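PDB 1HLQ: high-potential iron-sulfur protein from Rhodoferax fermentans, which carries electrons on a [4Fe-4S] cluster of high redox potential, serving anaerobic and photosynthetic electron transport in purple bacteria. Local coordinates for residues C38-Y44 / E61-K65. Coordinates in Å, arbitrary orientation, origin at the centre of the assembly. Where two conformers were deposited one is given. Residues are numbered along the deposited sequence.
Sequences CSTCALY and EVVAK. With SF4 (iron/sulfur cluster), chain G.
Cys38 SG binds FE1 of the cluster and Cys41 SG binds FE2, each at 2.3 Å, with chi1 m for Cys38 and t for Cys41. The main cross-segment link joins backbones: Ser39 N donates to Ala64 O (2.9 Å, 147°), setting these two CA atoms 4.8 Å apart. Residues 38-39 form a short 3-10 turn, with Cys41 N bonded to Cys38 O at 3.0 Å, and Leu43 N donates to Cys41 SG (3.4 Å, 163°), an NH···S bond to a cluster ligand. This is the Cys-X-X-Cys element of the HiPIP fold, a largely irregular chain wrapped around its [4Fe-4S] cubane; Cys54 and Cys68 complete the ligation. Residues 62-63, extended and paired antiparallel with strand 51-52, give way at Ala64 to a turn (phi/psi -60/-29) facing Ser39. Val62, chi1 m, points toward 38-44: its CG2 lies 3.9 Å from Cys38 SG and, at the ring edge, 3.8 Å from Tyr44 CD2, while its CG1 is 3.9 Å from cluster S2. Tyr44, chi1 t, brings CB to 3.7 Å from S4 and OH to 3.5 Å from Ala64 CB; that hydroxyl hydrogen-bonds Ala49 O. Leu43 CD1 approaches S1 at 3.7 Å, and its side chain packs on Leu56 of the second subunit.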
ATOM      1  N   CYS A  38      -7.769 -13.465   2.969  1.00 13.85           N
ATOM      2  CA  CYS A  38      -8.357 -12.321   2.265  1.00 14.33           C
ATOM      3  C   CYS A  38      -9.871 -12.361   2.370  1.00 15.19           C
ATOM      4  O   CYS A  38     -10.507 -11.330   2.562  1.00 16.03           O
ATOM      5  CB  CYS A  38      -7.901 -12.297   0.813  1.00 14.78           C
ATOM      6  SG  CYS A  38      -6.109 -12.224   0.593  1.00 13.42           S
ATOM      7  N   SER A  39     -10.451 -13.555   2.325  1.00 15.60           N
ATOM      8  CA  SER A  39     -11.905 -13.676   2.419  1.00 17.29           C
ATOM      9  C   SER A  39     -12.446 -13.137   3.738  1.00 18.38           C
ATOM     10  O   SER A  39     -13.619 -12.774   3.784  1.00 19.76           O
ATOM     11  CB  SER A  39     -12.339 -15.125   2.236  1.00 19.16           C
ATOM     12  OG  SER A  39     -11.766 -15.934   3.232  1.00 20.11           O
ATOM     13  N   THR A  40     -11.650 -13.123   4.808  1.00 17.59           N
ATOM     14  CA  THR A  40     -12.111 -12.606   6.092  1.00 18.31           C
ATOM     15  C   THR A  40     -11.503 -11.256   6.427  1.00 18.33           C
ATOM     16  O   THR A  40     -11.651 -10.760   7.557  1.00 20.07           O
ATOM     17  CB  THR A  40     -11.817 -13.577   7.252  1.00 18.14           C
ATOM     18  OG1 THR A  40     -10.403 -13.751   7.441  1.00 18.07           O
ATOM     19  CG2 THR A  40     -12.477 -14.930   7.002  1.00 18.89           C
ATOM     20  N   CYS A  41     -10.869 -10.610   5.463  1.00 16.95           N
ATOM     21  CA  CYS A  41     -10.205  -9.326   5.632  1.00 16.41           C
ATOM     22  C   CYS A  41     -11.110  -8.156   5.283  1.00 17.96           C
ATOM     23  O   CYS A  41     -11.813  -8.181   4.271  1.00 18.90           O
ATOM     24  CB  CYS A  41      -8.952  -9.289   4.733  1.00 15.67           C
ATOM     25  SG  CYS A  41      -7.996  -7.768   4.830  1.00 14.53           S
ATOM     26  N   ALA A  42     -11.035  -7.082   6.064  1.00 18.29           N
ATOM     27  CA  ALA A  42     -11.850  -5.899   5.809  1.00 19.21           C
ATOM     28  C   ALA A  42     -11.495  -5.198   4.513  1.00 19.11           C
ATOM     29  O   ALA A  42     -12.280  -4.411   3.963  1.00 21.11           O
ATOM     30  CB  ALA A  42     -11.723  -4.935   6.982  1.00 20.00           C
ATOM     31  N   LEU A  43     -10.299  -5.410   3.972  1.00 18.20           N
ATOM     32  CA  LEU A  43      -9.847  -4.754   2.756  1.00 17.49           C
ATOM     33  C   LEU A  43     -10.220  -5.498   1.488  1.00 17.42           C
ATOM     34  O   LEU A  43     -10.270  -4.861   0.420  1.00 19.23           O
ATOM     35  CB  LEU A  43      -8.337  -4.490   2.820  1.00 18.05           C
ATOM     36  CG  LEU A  43      -7.882  -3.636   4.012  1.00 18.44           C
ATOM     37  CD1 LEU A  43      -6.381  -3.422   3.989  1.00 18.26           C
ATOM     38  CD2 LEU A  43      -8.613  -2.304   4.068  1.00 19.28           C
ATOM     39  N   TYR A  44     -10.510  -6.784   1.567  1.00 17.28           N
ATOM     40  CA  TYR A  44     -10.827  -7.578   0.378  1.00 17.58           C
ATOM     41  C   TYR A  44     -12.083  -7.055  -0.309  1.00 19.01           C
ATOM     42  O   TYR A  44     -13.101  -6.829   0.352  1.00 20.49           O
ATOM     43  CB  TYR A  44     -10.978  -9.040   0.732  1.00 17.20           C
ATOM     44  CG  TYR A  44     -11.225 -10.004  -0.405  1.00 16.88           C
ATOM     45  CD1 TYR A  44     -12.348 -10.813  -0.416  1.00 17.43           C
ATOM     46  CD2 TYR A  44     -10.308 -10.139  -1.448  1.00 17.20           C
ATOM     47  CE1 TYR A  44     -12.556 -11.717  -1.443  1.00 17.79           C
ATOM     48  CE2 TYR A  44     -10.513 -11.041  -2.469  1.00 17.14           C
ATOM     49  CZ  TYR A  44     -11.641 -11.833  -2.464  1.00 17.12           C
ATOM     50  OH  TYR A  44     -11.870 -12.739  -3.469  1.00 18.60           O
ATOM     51  N   GLU A  61      -5.256  -9.039  -8.777  1.00 15.90           N
ATOM     52  CA  GLU A  61      -6.230  -9.620  -7.870  1.00 16.50           C
ATOM     53  C   GLU A  61      -5.480 -10.549  -6.913  1.00 15.44           C
ATOM     54  O   GLU A  61      -4.407 -11.054  -7.237  1.00 15.18           O
ATOM     55  CB  GLU A  61      -7.330 -10.404  -8.594  1.00 18.96           C
ATOM     56  CG  GLU A  61      -8.310  -9.458  -9.282  1.00 22.26           C
ATOM     57  CD  GLU A  61      -9.488 -10.086  -9.965  1.00 24.59           C
ATOM     58  OE1 GLU A  61     -10.392  -9.313 -10.347  1.00 27.38           O
ATOM     59  OE2 GLU A  61      -9.523 -11.308 -10.158  1.00 26.52           O
ATOM     60  N   VAL A  62      -6.062 -10.697  -5.720  1.00 15.40           N
ATOM     61  CA  VAL A  62      -5.514 -11.618  -4.730  1.00 15.10           C
ATOM     62  C   VAL A  62      -6.413 -12.850  -4.652  1.00 14.95           C
ATOM     63  O   VAL A  62      -7.569 -12.792  -5.083  1.00 16.47           O
ATOM     64  CB  VAL A  62      -5.388 -10.970  -3.337  1.00 14.95           C
ATOM     65  CG1 VAL A  62      -4.356  -9.840  -3.378  1.00 15.41           C
ATOM     66  CG2 VAL A  62      -6.724 -10.468  -2.801  1.00 15.63           C
ATOM     67  N   VAL A  63      -5.896 -13.942  -4.130  1.00 14.86           N
ATOM     68  CA  VAL A  63      -6.669 -15.178  -3.968  1.00 14.84           C
ATOM     69  C   VAL A  63      -7.376 -15.094  -2.623  1.00 14.94           C
ATOM     70  O   VAL A  63      -6.753 -14.766  -1.596  1.00 14.58           O
ATOM     71  CB  VAL A  63      -5.757 -16.403  -4.060  1.00 16.04           C
ATOM     72  CG1 VAL A  63      -6.508 -17.700  -3.798  1.00 15.99           C
ATOM     73  CG2 VAL A  63      -5.155 -16.440  -5.463  1.00 16.16           C
ATOM     74  N   ALA A  64      -8.665 -15.436  -2.565  1.00 15.43           N
ATOM     75  CA  ALA A  64      -9.477 -15.305  -1.365  1.00 15.51           C
ATOM     76  C   ALA A  64      -8.974 -16.115  -0.182  1.00 14.28           C
ATOM     77  O   ALA A  64      -9.132 -15.717   0.991  1.00 15.40           O
ATOM     78  CB  ALA A  64     -10.915 -15.647  -1.697  1.00 16.86           C
ATOM     79  N   LYS A  65      -8.322 -17.218  -0.469  1.00 14.53           N
ATOM     80  CA  LYS A  65      -7.678 -18.133   0.437  0.60 15.08           C
ATOM     81  C   LYS A  65      -6.359 -17.588   0.971  1.00 14.62           C
ATOM     82  O   LYS A  65      -5.724 -18.184   1.840  1.00 15.55           O
ATOM     83  CB  LYS A  65      -7.239 -19.407  -0.331  0.60 16.61           C
ATOM     84  CG  LYS A  65      -8.311 -20.423  -0.612  0.60 17.62           C
ATOM     85  CD  LYS A  65      -7.787 -21.604  -1.413  0.60 17.92           C
ATOM     86  CE  LYS A  65      -6.670 -22.342  -0.700  0.60 17.30           C
ATOM     87  NZ  LYS A  65      -6.552 -23.724  -1.241  0.60 17.26           N
TER
HETATM   88 FE1  SF4 G  76      -5.600 -10.180   1.470  1.00 14.06          FE
HETATM   89 FE2  SF4 G  76      -6.347  -8.232   3.252  1.00 14.50          FE
HETATM   90 FE3  SF4 G  76      -5.392  -7.567   0.812  1.00 14.90          FE
HETATM   91 FE4  SF4 G  76      -3.745  -8.638   2.668  1.00 13.90          FE
HETATM   92  S1  SF4 G  76      -4.839  -6.618   2.873  1.00 14.38           S
HETATM   93  S2  SF4 G  76      -3.838  -9.274   0.424  1.00 13.26           S
HETATM   94  S3  SF4 G  76      -5.119 -10.130   3.757  1.00 12.76           S
HETATM   95  S4  SF4 G  76      -7.340  -8.695   1.161  1.00 14.54           S